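Rho guanine nucleotide exchange factor 11 (PDB 5JHH) probably activates Rho-family GTPases by promoting exchange of bound GDP for GTP, through a RhoGEF (DH) domain followed by a PH domain. Local coordinates at residues 330-335 with 342-347; 278-283 with 311-316; 255-260 with 271-276; 223-228 with 246-251. All blocks are in the same frame, centred on the assembly; numbering follows the deposited sequence.

Contact 1: residues 330-335 with 342-347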
# COMPACT_ATOMS: atom_id res chain seq x y z
N ALA A 330 15.29 -2.97 21.97
CA ALA A 330 14.86 -4.01 22.88
C ALA A 330 13.71 -3.56 23.72
O ALA A 330 13.59 -2.37 24.03
CB ALA A 330 16.01 -4.40 23.78
N PHE A 331 12.93 -4.54 24.17
CA PHE A 331 11.84 -4.32 25.12
C PHE A 331 11.65 -5.55 25.99
O PHE A 331 12.06 -6.65 25.61
CB PHE A 331 10.54 -3.99 24.38
CG PHE A 331 10.05 -5.09 23.46
CD1 PHE A 331 10.45 -5.12 22.13
CD2 PHE A 331 9.19 -6.06 23.91
CE1 PHE A 331 10.00 -6.11 21.28
CE2 PHE A 331 8.74 -7.04 23.06
CZ PHE A 331 9.15 -7.08 21.75
N PHE A 332 11.04 -5.36 27.16
CA PHE A 332 10.82 -6.42 28.15
C PHE A 332 9.35 -6.80 28.21
O PHE A 332 8.45 -5.96 28.15
CB PHE A 332 11.20 -5.95 29.56
CG PHE A 332 12.67 -5.59 29.74
CD1 PHE A 332 13.68 -6.40 29.26
CD2 PHE A 332 13.03 -4.46 30.43
CE1 PHE A 332 15.00 -6.07 29.44
CE2 PHE A 332 14.38 -4.13 30.65
CZ PHE A 332 15.36 -4.93 30.15
N ILE A 333 9.11 -8.09 28.40
CA ILE A 333 7.82 -8.54 28.80
C ILE A 333 7.93 -9.20 30.17
O ILE A 333 8.71 -10.13 30.38
CB ILE A 333 7.24 -9.51 27.78
CG1 ILE A 333 7.16 -8.81 26.42
CG2 ILE A 333 5.87 -10.00 28.26
CD1 ILE A 333 6.80 -9.73 25.28
N ILE A 334 7.12 -8.69 31.08
CA ILE A 334 7.16 -9.06 32.48
C ILE A 334 5.88 -9.77 32.83
O ILE A 334 4.81 -9.17 32.79
CB ILE A 334 7.30 -7.80 33.32
CG1 ILE A 334 8.48 -6.97 32.80
CG2 ILE A 334 7.42 -8.17 34.79
CD1 ILE A 334 8.80 -5.75 33.64
N CYS A 335 5.98 -11.06 33.17
CA CYS A 335 4.81 -11.87 33.49
C CYS A 335 4.39 -11.56 34.90
O CYS A 335 5.23 -11.51 35.80
CB CYS A 335 5.15 -13.35 33.38
SG CYS A 335 6.00 -13.81 31.85
N PRO A 342 10.14 -15.56 37.68
CA PRO A 342 10.82 -14.34 38.17
C PRO A 342 11.65 -13.64 37.07
O PRO A 342 12.08 -12.49 37.26
CB PRO A 342 11.74 -14.86 39.28
CG PRO A 342 11.23 -16.22 39.62
CD PRO A 342 10.61 -16.77 38.36
N GLN A 343 11.87 -14.32 35.95
CA GLN A 343 12.53 -13.71 34.80
C GLN A 343 11.58 -13.04 33.77
O GLN A 343 10.41 -13.41 33.54
CB GLN A 343 13.48 -14.69 34.10
CG GLN A 343 14.64 -15.18 34.96
CD GLN A 343 14.43 -16.59 35.53
OE1 GLN A 343 13.29 -17.06 35.69
NE2 GLN A 343 15.52 -17.26 35.84
N ILE A 344 12.15 -11.99 33.21
CA ILE A 344 11.53 -11.15 32.22
C ILE A 344 11.96 -11.72 30.90
O ILE A 344 13.11 -12.14 30.78
CB ILE A 344 12.10 -9.73 32.39
CG1 ILE A 344 11.43 -9.07 33.60
CG2 ILE A 344 11.96 -8.90 31.12
CD1 ILE A 344 12.15 -7.83 34.12
N TYR A 345 11.06 -11.71 29.92
CA TYR A 345 11.40 -12.00 28.53
C TYR A 345 11.99 -10.76 27.93
O TYR A 345 11.35 -9.69 27.94
CB TYR A 345 10.18 -12.37 27.72
CG TYR A 345 9.56 -13.69 28.10
CD1 TYR A 345 8.80 -13.83 29.26
CD2 TYR A 345 9.72 -14.80 27.30
CE1 TYR A 345 8.19 -15.04 29.57
CE2 TYR A 345 9.11 -16.00 27.60
CZ TYR A 345 8.35 -16.13 28.73
OH TYR A 345 7.78 -17.37 29.00
N GLU A 346 13.22 -10.88 27.44
CA GLU A 346 13.89 -9.72 26.86
C GLU A 346 13.94 -9.97 25.37
O GLU A 346 14.53 -10.97 24.93
CB GLU A 346 15.32 -9.53 27.41
CG GLU A 346 16.07 -8.37 26.74
CD GLU A 346 17.44 -8.07 27.35
OE1 GLU A 346 17.86 -8.85 28.24
OE2 GLU A 346 18.08 -7.06 26.93
N LEU A 347 13.33 -9.06 24.60
CA LEU A 347 13.15 -9.30 23.18
C LEU A 347 13.80 -8.20 22.39
O LEU A 347 13.76 -7.01 22.79
CB LEU A 347 11.67 -9.44 22.86
CG LEU A 347 11.07 -10.73 23.42
CD1 LEU A 347 9.57 -10.69 23.27
CD2 LEU A 347 11.61 -11.98 22.72

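Contact 2: residues 278-283 with 311-316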
# COMPACT_ATOMS: atom_id res chain seq x y z
N GLU A 278 -4.69 -11.96 19.58
CA GLU A 278 -5.53 -11.09 20.37
C GLU A 278 -5.30 -11.28 21.87
O GLU A 278 -5.29 -10.32 22.67
CB GLU A 278 -6.97 -11.40 20.07
CG GLU A 278 -7.47 -10.68 18.85
CD GLU A 278 -8.98 -10.85 18.71
OE1 GLU A 278 -9.48 -11.97 19.02
OE2 GLU A 278 -9.63 -9.85 18.28
N ASP A 279 -5.10 -12.54 22.24
CA ASP A 279 -5.09 -12.90 23.65
C ASP A 279 -3.73 -13.42 24.10
O ASP A 279 -3.45 -13.45 25.29
CB ASP A 279 -6.19 -13.93 23.90
CG ASP A 279 -6.10 -15.12 22.93
OD1 ASP A 279 -5.28 -15.14 21.97
OD2 ASP A 279 -6.85 -16.08 23.12
N LEU A 280 -2.89 -13.82 23.14
CA LEU A 280 -1.61 -14.48 23.39
C LEU A 280 -0.49 -13.91 22.54
O LEU A 280 -0.72 -13.54 21.40
CB LEU A 280 -1.68 -15.98 23.06
CG LEU A 280 -2.84 -16.73 23.72
CD1 LEU A 280 -2.99 -18.13 23.18
CD2 LEU A 280 -2.66 -16.71 25.23
N LEU A 281 0.71 -13.87 23.10
CA LEU A 281 1.96 -13.75 22.35
C LEU A 281 2.60 -15.14 22.24
O LEU A 281 2.79 -15.79 23.25
CB LEU A 281 2.92 -12.84 23.10
CG LEU A 281 4.23 -12.51 22.39
CD1 LEU A 281 3.93 -11.60 21.21
CD2 LEU A 281 5.23 -11.84 23.34
N VAL A 282 2.92 -15.60 21.03
CA VAL A 282 3.43 -16.96 20.86
C VAL A 282 4.81 -16.93 20.21
O VAL A 282 5.02 -16.24 19.20
CB VAL A 282 2.45 -17.97 20.16
CG1 VAL A 282 1.03 -17.46 20.08
CG2 VAL A 282 2.93 -18.41 18.81
N LEU A 283 5.75 -17.62 20.85
CA LEU A 283 7.14 -17.61 20.46
C LEU A 283 7.49 -18.91 19.73
O LEU A 283 7.32 -20.01 20.27
CB LEU A 283 8.03 -17.44 21.68
CG LEU A 283 7.65 -16.31 22.62
CD1 LEU A 283 8.41 -16.41 23.93
CD2 LEU A 283 7.91 -14.96 21.98
N SER A 311 8.24 -20.55 29.39
CA SER A 311 7.07 -20.86 28.54
C SER A 311 7.15 -20.11 27.19
O SER A 311 7.62 -18.96 27.14
CB SER A 311 5.74 -20.52 29.22
OG SER A 311 4.62 -20.72 28.35
N PRO A 312 6.67 -20.75 26.11
CA PRO A 312 6.69 -20.17 24.76
C PRO A 312 5.42 -19.39 24.42
O PRO A 312 5.38 -18.70 23.40
CB PRO A 312 6.83 -21.40 23.86
CG PRO A 312 6.23 -22.53 24.64
CD PRO A 312 6.08 -22.11 26.09
N VAL A 313 4.42 -19.48 25.29
CA VAL A 313 3.18 -18.76 25.13
C VAL A 313 2.98 -17.85 26.33
O VAL A 313 3.18 -18.27 27.47
CB VAL A 313 2.01 -19.72 25.07
CG1 VAL A 313 0.70 -18.96 24.94
CG2 VAL A 313 2.18 -20.67 23.92
N LEU A 314 2.58 -16.62 26.08
CA LEU A 314 2.27 -15.66 27.14
C LEU A 314 0.85 -15.19 26.98
O LEU A 314 0.41 -14.97 25.87
CB LEU A 314 3.25 -14.47 27.05
CG LEU A 314 4.71 -14.91 27.23
CD1 LEU A 314 5.71 -13.79 27.10
CD2 LEU A 314 4.86 -15.58 28.59
N LYS A 315 0.14 -15.06 28.09
CA LYS A 315 -1.19 -14.49 28.10
C LYS A 315 -1.10 -12.99 28.31
O LYS A 315 -0.52 -12.50 29.29
CB LYS A 315 -2.04 -15.13 29.19
CG LYS A 315 -2.18 -16.64 29.05
CD LYS A 315 -3.51 -17.07 29.65
CE LYS A 315 -3.62 -18.58 29.84
NZ LYS A 315 -3.23 -19.00 31.21
N LEU A 316 -1.68 -12.26 27.37
CA LEU A 316 -1.56 -10.83 27.32
C LEU A 316 -2.25 -10.17 28.48
O LEU A 316 -1.95 -9.03 28.78
CB LEU A 316 -2.11 -10.31 26.00
CG LEU A 316 -1.35 -10.70 24.73
CD1 LEU A 316 -2.10 -10.21 23.52
CD2 LEU A 316 0.07 -10.16 24.70

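Contact 3: residues 255-260 with 271-276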
# COMPACT_ATOMS: atom_id res chain seq x y z
N ILE A 255 -2.75 -9.92 15.20
CA ILE A 255 -2.56 -8.50 15.17
C ILE A 255 -1.30 -8.15 14.44
O ILE A 255 -1.24 -7.16 13.71
CB ILE A 255 -2.49 -7.96 16.61
CG1 ILE A 255 -3.82 -8.27 17.34
CG2 ILE A 255 -2.13 -6.49 16.64
CD1 ILE A 255 -4.04 -7.56 18.67
N HIS A 256 -0.26 -8.95 14.67
CA HIS A 256 1.06 -8.62 14.17
C HIS A 256 1.90 -9.87 14.19
O HIS A 256 1.54 -10.83 14.83
CB HIS A 256 1.70 -7.53 15.01
CG HIS A 256 2.88 -6.89 14.37
ND1 HIS A 256 4.14 -6.93 14.93
CD2 HIS A 256 2.99 -6.19 13.23
CE1 HIS A 256 4.98 -6.27 14.14
NE2 HIS A 256 4.31 -5.83 13.10
N GLU A 257 2.98 -9.88 13.42
CA GLU A 257 3.94 -10.97 13.45
C GLU A 257 5.32 -10.45 13.01
O GLU A 257 5.45 -9.35 12.48
CB GLU A 257 3.48 -12.12 12.56
CG GLU A 257 3.45 -11.77 11.10
CD GLU A 257 3.31 -12.97 10.19
OE1 GLU A 257 3.55 -14.12 10.63
OE2 GLU A 257 3.03 -12.73 9.00
N GLY A 258 6.35 -11.21 13.27
CA GLY A 258 7.66 -10.69 13.02
C GLY A 258 8.76 -11.46 13.71
O GLY A 258 8.54 -12.18 14.68
N PRO A 259 9.97 -11.32 13.18
CA PRO A 259 11.12 -11.90 13.79
C PRO A 259 11.57 -11.05 14.99
O PRO A 259 11.47 -9.83 14.95
CB PRO A 259 12.16 -11.87 12.66
CG PRO A 259 11.79 -10.65 11.86
CD PRO A 259 10.29 -10.57 11.95
N LEU A 260 12.00 -11.72 16.05
CA LEU A 260 12.54 -11.09 17.25
C LEU A 260 13.65 -11.99 17.79
O LEU A 260 13.60 -13.21 17.66
CB LEU A 260 11.44 -10.96 18.32
CG LEU A 260 10.36 -9.90 18.03
CD1 LEU A 260 9.26 -9.98 19.06
CD2 LEU A 260 10.95 -8.49 17.99
N ASP A 271 16.78 -17.11 18.14
CA ASP A 271 16.16 -16.33 17.07
C ASP A 271 14.76 -16.86 16.86
O ASP A 271 14.57 -18.04 16.62
CB ASP A 271 16.96 -16.40 15.76
CG ASP A 271 17.98 -15.27 15.63
OD1 ASP A 271 18.04 -14.34 16.49
OD2 ASP A 271 18.74 -15.32 14.64
N LEU A 272 13.78 -15.98 17.00
CA LEU A 272 12.40 -16.39 17.01
C LEU A 272 11.61 -15.80 15.86
O LEU A 272 11.90 -14.70 15.37
CB LEU A 272 11.74 -15.91 18.30
CG LEU A 272 12.09 -16.54 19.63
CD1 LEU A 272 11.51 -15.66 20.73
CD2 LEU A 272 11.55 -17.96 19.72
N HIS A 273 10.53 -16.49 15.50
CA HIS A 273 9.44 -15.82 14.83
C HIS A 273 8.21 -15.72 15.73
O HIS A 273 7.72 -16.74 16.21
CB HIS A 273 9.07 -16.58 13.57
CG HIS A 273 8.08 -15.85 12.75
ND1 HIS A 273 6.74 -16.15 12.78
CD2 HIS A 273 8.21 -14.75 11.97
CE1 HIS A 273 6.09 -15.32 11.99
NE2 HIS A 273 6.96 -14.46 11.49
N VAL A 274 7.67 -14.52 15.92
CA VAL A 274 6.65 -14.37 16.94
C VAL A 274 5.33 -13.82 16.45
O VAL A 274 5.28 -12.88 15.66
CB VAL A 274 7.21 -13.71 18.24
CG1 VAL A 274 8.66 -13.31 18.11
CG2 VAL A 274 6.34 -12.58 18.73
N LEU A 275 4.25 -14.43 16.93
CA LEU A 275 2.91 -14.02 16.58
C LEU A 275 2.30 -13.27 17.70
O LEU A 275 2.25 -13.78 18.80
CB LEU A 275 2.02 -15.21 16.33
CG LEU A 275 2.54 -16.27 15.39
CD1 LEU A 275 1.43 -17.27 15.13
CD2 LEU A 275 3.09 -15.66 14.09
N LEU A 276 1.78 -12.08 17.44
CA LEU A 276 0.97 -11.38 18.39
C LEU A 276 -0.50 -11.60 18.03
O LEU A 276 -1.00 -11.02 17.09
CB LEU A 276 1.31 -9.89 18.40
CG LEU A 276 0.33 -9.06 19.21
CD1 LEU A 276 0.11 -9.65 20.60
CD2 LEU A 276 0.81 -7.63 19.31

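Contact 4: residues 223-228 with 246-251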
# COMPACT_ATOMS: atom_id res chain seq x y z
N GLY A 223 -1.97 -21.89 7.25
CA GLY A 223 -0.73 -22.46 6.74
C GLY A 223 0.23 -22.71 7.88
O GLY A 223 0.91 -23.71 7.92
N TYR A 224 0.31 -21.75 8.80
CA TYR A 224 1.12 -21.90 9.99
C TYR A 224 0.67 -23.08 10.85
O TYR A 224 1.50 -23.73 11.40
CB TYR A 224 1.08 -20.68 10.87
CG TYR A 224 1.78 -19.48 10.32
CD1 TYR A 224 2.54 -19.53 9.17
CD2 TYR A 224 1.70 -18.28 10.99
CE1 TYR A 224 3.18 -18.41 8.70
CE2 TYR A 224 2.33 -17.16 10.52
CZ TYR A 224 3.04 -17.23 9.37
OH TYR A 224 3.69 -16.10 8.94
N GLN A 225 -0.63 -23.28 10.99
CA GLN A 225 -1.15 -24.36 11.80
C GLN A 225 -0.62 -25.73 11.34
O GLN A 225 -0.09 -26.47 12.14
CB GLN A 225 -2.68 -24.36 11.77
CG GLN A 225 -3.31 -25.26 12.82
CD GLN A 225 -2.83 -24.92 14.21
OE1 GLN A 225 -2.63 -23.75 14.55
NE2 GLN A 225 -2.61 -25.93 15.02
N LYS A 226 -0.76 -26.04 10.06
CA LYS A 226 -0.12 -27.21 9.44
C LYS A 226 1.33 -27.41 9.84
O LYS A 226 1.76 -28.52 10.07
CB LYS A 226 -0.19 -27.11 7.91
CG LYS A 226 -1.53 -27.57 7.34
CD LYS A 226 -1.71 -27.22 5.86
CE LYS A 226 -3.20 -27.18 5.51
NZ LYS A 226 -3.48 -27.48 4.07
N ARG A 227 2.09 -26.32 9.90
CA ARG A 227 3.50 -26.37 10.17
C ARG A 227 3.82 -26.28 11.64
O ARG A 227 4.98 -26.32 12.04
CB ARG A 227 4.17 -25.19 9.52
CG ARG A 227 4.07 -25.21 8.01
CD ARG A 227 4.34 -23.84 7.46
NE ARG A 227 5.55 -23.28 8.03
CZ ARG A 227 5.95 -22.03 7.81
NH1 ARG A 227 5.21 -21.20 7.07
NH2 ARG A 227 7.08 -21.60 8.35
N LEU A 228 2.78 -26.08 12.42
CA LEU A 228 2.93 -26.01 13.86
C LEU A 228 3.22 -27.39 14.38
O LEU A 228 2.50 -28.35 14.08
CB LEU A 228 1.65 -25.54 14.51
CG LEU A 228 1.69 -25.23 16.01
CD1 LEU A 228 2.61 -24.07 16.36
CD2 LEU A 228 0.29 -24.95 16.52
N SER A 246 -2.35 -28.28 22.48
CA SER A 246 -3.28 -28.37 21.37
C SER A 246 -3.65 -26.96 20.85
O SER A 246 -4.71 -26.76 20.24
CB SER A 246 -4.53 -29.13 21.82
OG SER A 246 -5.13 -28.41 22.89
N LEU A 247 -2.76 -26.00 21.07
CA LEU A 247 -2.93 -24.64 20.54
C LEU A 247 -3.31 -24.63 19.06
O LEU A 247 -2.56 -25.13 18.21
CB LEU A 247 -1.63 -23.84 20.68
CG LEU A 247 -1.69 -22.45 20.04
CD1 LEU A 247 -2.79 -21.61 20.68
CD2 LEU A 247 -0.36 -21.72 20.08
N ASP A 248 -4.46 -24.02 18.78
CA ASP A 248 -4.95 -23.93 17.42
C ASP A 248 -4.97 -22.49 16.92
O ASP A 248 -5.85 -21.71 17.27
CB ASP A 248 -6.36 -24.48 17.31
CG ASP A 248 -6.81 -24.56 15.88
OD1 ASP A 248 -6.16 -23.93 15.02
OD2 ASP A 248 -7.79 -25.28 15.61
N LEU A 249 -4.03 -22.15 16.04
CA LEU A 249 -3.92 -20.77 15.56
C LEU A 249 -5.16 -20.31 14.80
O LEU A 249 -5.51 -19.15 14.84
CB LEU A 249 -2.69 -20.62 14.68
CG LEU A 249 -1.39 -21.03 15.36
CD1 LEU A 249 -0.24 -20.94 14.38
CD2 LEU A 249 -1.11 -20.19 16.59
N THR A 250 -5.83 -21.24 14.14
CA THR A 250 -6.97 -20.97 13.30
C THR A 250 -8.12 -20.25 14.02
O THR A 250 -8.96 -19.68 13.35
CB THR A 250 -7.47 -22.28 12.69
OG1 THR A 250 -6.55 -22.66 11.66
CG2 THR A 250 -8.89 -22.17 12.08
N THR A 251 -8.16 -20.29 15.34
CA THR A 251 -9.36 -19.82 16.07
C THR A 251 -9.17 -18.45 16.70
O THR A 251 -9.97 -18.02 17.52
CB THR A 251 -9.70 -20.79 17.20
OG1 THR A 251 -8.60 -20.78 18.12
CG2 THR A 251 -9.94 -22.25 16.63

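Contact 1: residues 330-335 with 342-347
The Phe-331 ring carries Leu-347 over one face, with CB set off toward the rim and 4.0 Å from the ring centroid in a CH-pi contact, while Ile-333 CD1 lies in the ring plane at the edge. The Phe-331 torsion (chi1 61°) sets CG between the backbone N and the carbonyl carbon, which swings the ring back over its strand partner. On the other side of the sheet Phe-332 presents an edge: Glu-346 runs alongside it, pointing the same way, and its CG comes 3.7 Å from Phe-332 CE1, with ring and carboxylate planes steeply turned. The carboxylate itself forms a salt bridge with Arg-263. The Tyr-345 ring also is met at its edge, by Ile-333 O and by Cys-335 SG, whose sulfur is 3.4 Å from Tyr-345 CE1.

These side chains hang on the antiparallel hairpin of strands 330-335 and 345-348, the last strand pair of the PH fold before the C-terminal helix 352-368. Phe-331 and Ile-333 each exchange two backbone bonds with their partners, Leu-347 and Tyr-345; Ile-333 N to Tyr-345 O is 2.8 Å. Phe-331, Ile-333, Tyr-345 and Leu-347 share the inner face, where Ile-333 CD1 meets Leu-347 CD1 at 3.6 Å and helix 352-368 packs on Phe-331. The Tyr-345 hydroxyl bonds to Ser-311 O. Ile-344 CG2 presses on Phe-332 CB at 3.4 Å, and Ile-344 CG1 lies beside Ile-334 CG1 at 3.7 Å, the two isoleucines pointing the same way.

Contact 2: residues 278-283 with 311-316
Antiparallel pairing of strands 280-287 and 313-315 joins Leu-281 to Leu-314 as a hydrogen-bonded pair: each amide N reaches the other residue's O at 3.0 Å. Two further backbone bonds flank this pair. Leu-283 N donates to Pro-312 O at 2.8 Å, and Leu-316 N donates to Asp-279 O in an almost straight bond (174°), although its donor is tilted from the carbonyl plane. Leu-316 also covers the turn before strand 280-287: CB and CG lie against Asp-279 O, and CD1 stops 3.3 Å from Glu-278 O. The Asp-279 carboxylate points elsewhere, to a salt bridge with Arg-252.

In the PH fold this strand pair belongs to the curved sheet, and its two faces differ. Leu-281 and Leu-314 point inward, where both touch Ile-333, and Leu-281 CB packs 4.2 Å from Leu-316 CD2. Leu-280, Val-282, Val-313 and Lys-315 take the other face. There Leu-280 and Lys-315 lie side by side, with Leu-280 CD2 3.9 Å from Lys-315 CG, and Leu-280 CD2 is 4.1 Å from Val-313 CG1. Ser-311 OG donates to Val-313 O on a lone pair, 3.0 Å away.

Contact 3: residues 255-260 with 271-276
His-273 reaches across to Glu-257 and Gly-258. Its CB leads to a CG anti to the backbone N (chi1 -173°), which lays the ring over the neighbouring strand. CD2 comes 3.7 Å from Gly-258 O, NE2 sits 3.8 Å from Gly-258 N, and CE1 at the far edge meets Glu-257 OE1, in the ring plane, at 3.1 Å. The carboxylate is turned 74° against the ring, and the hydrogen-bonding partner of OE1 is Tyr-224 OH on helix 189-227. An alanine at His-273 would probably open a gap beside Gly-258 and leave Glu-257 OE1 without the ring edge beside it.

The two strands, 254-263 and 269-277, form an antiparallel hairpin of the PH domain's curved sheet. At one end lies a classic beta bulge: Ile-255 N and His-256 N both donate to Leu-276 O, at 2.8 Å and a longer 3.3 Å. Gly-258 has backbone angles at which a CB would jam against the carbonyl O of Glu-257. On the face opposite His-273, Leu-260 and Val-274 cross at about a right angle, with Leu-260 CD1 3.5 Å from Val-274 CG1, and Trp-358 of helix 352-368 packs on both.

Contact 4: residues 223-228 with 246-251
Gln-225 meets Leu-247 and Leu-249 because its CG stands anti to the backbone N (chi1 -167°) and the chain then bends at chi2 (55°), carrying the amide out from the helix to the backbone on both sides of Asp-248. The setting is the last turn of the long helix 189-227, which leads into the PH domain, against an Asx turn and short 3-10 segment ahead of strand 254-263. OE1 accepts from Leu-249 N at 2.6 Å, the donor standing 47° out of the amide carbonyl plane, and NE2 donates to Leu-247 O at 3.3 Å, on a lone pair. One side-chain amide thus both gives and receives, which fixes its rotation. An alanine at Gln-225 would probably leave Leu-249 N and Leu-247 O without these mates and the loop less firmly held to the helix.

Apolar contacts add to these bonds. Tyr-224 CB packs 3.8 Å from Leu-249 CD1, and Leu-228 CD2 comes 3.3 Å from Leu-247 O, the same carbonyl that Gln-225 uses. Leu-249 also rests on Leu-275 of the sheet. Within the loop, Asp-248 OD1 accepts from Thr-250 N at 2.8 Å, closing the Asx turn, and Thr-251 OG1 donates to Asp-248 O at 3.0 Å.

From the N terminus the four contacts close in series; none nests in or crosses another. Contact 4 comes first and ties the end of helix 189-227 to the loop before strand 254-263. Contacts 3, 2 and 1 then pair strands of one PH-domain sheet. Contact 3 closes a hairpin and meets contact 4 where Leu-275 CD2 lies 3.9 Å from Tyr-224 CE2. Contact 2 closes a longer excursion, part of it not modelled, and adjoins contact 3 through Val-282 N and Leu-275 O, 3.0 Å apart. Contact 1, just before the C-terminal helix, touches contact 2 at Tyr-345 CE2 and Leu-283 CD1 (3.8 Å), while contact 4 lies about 13 Å from it by nearest atoms.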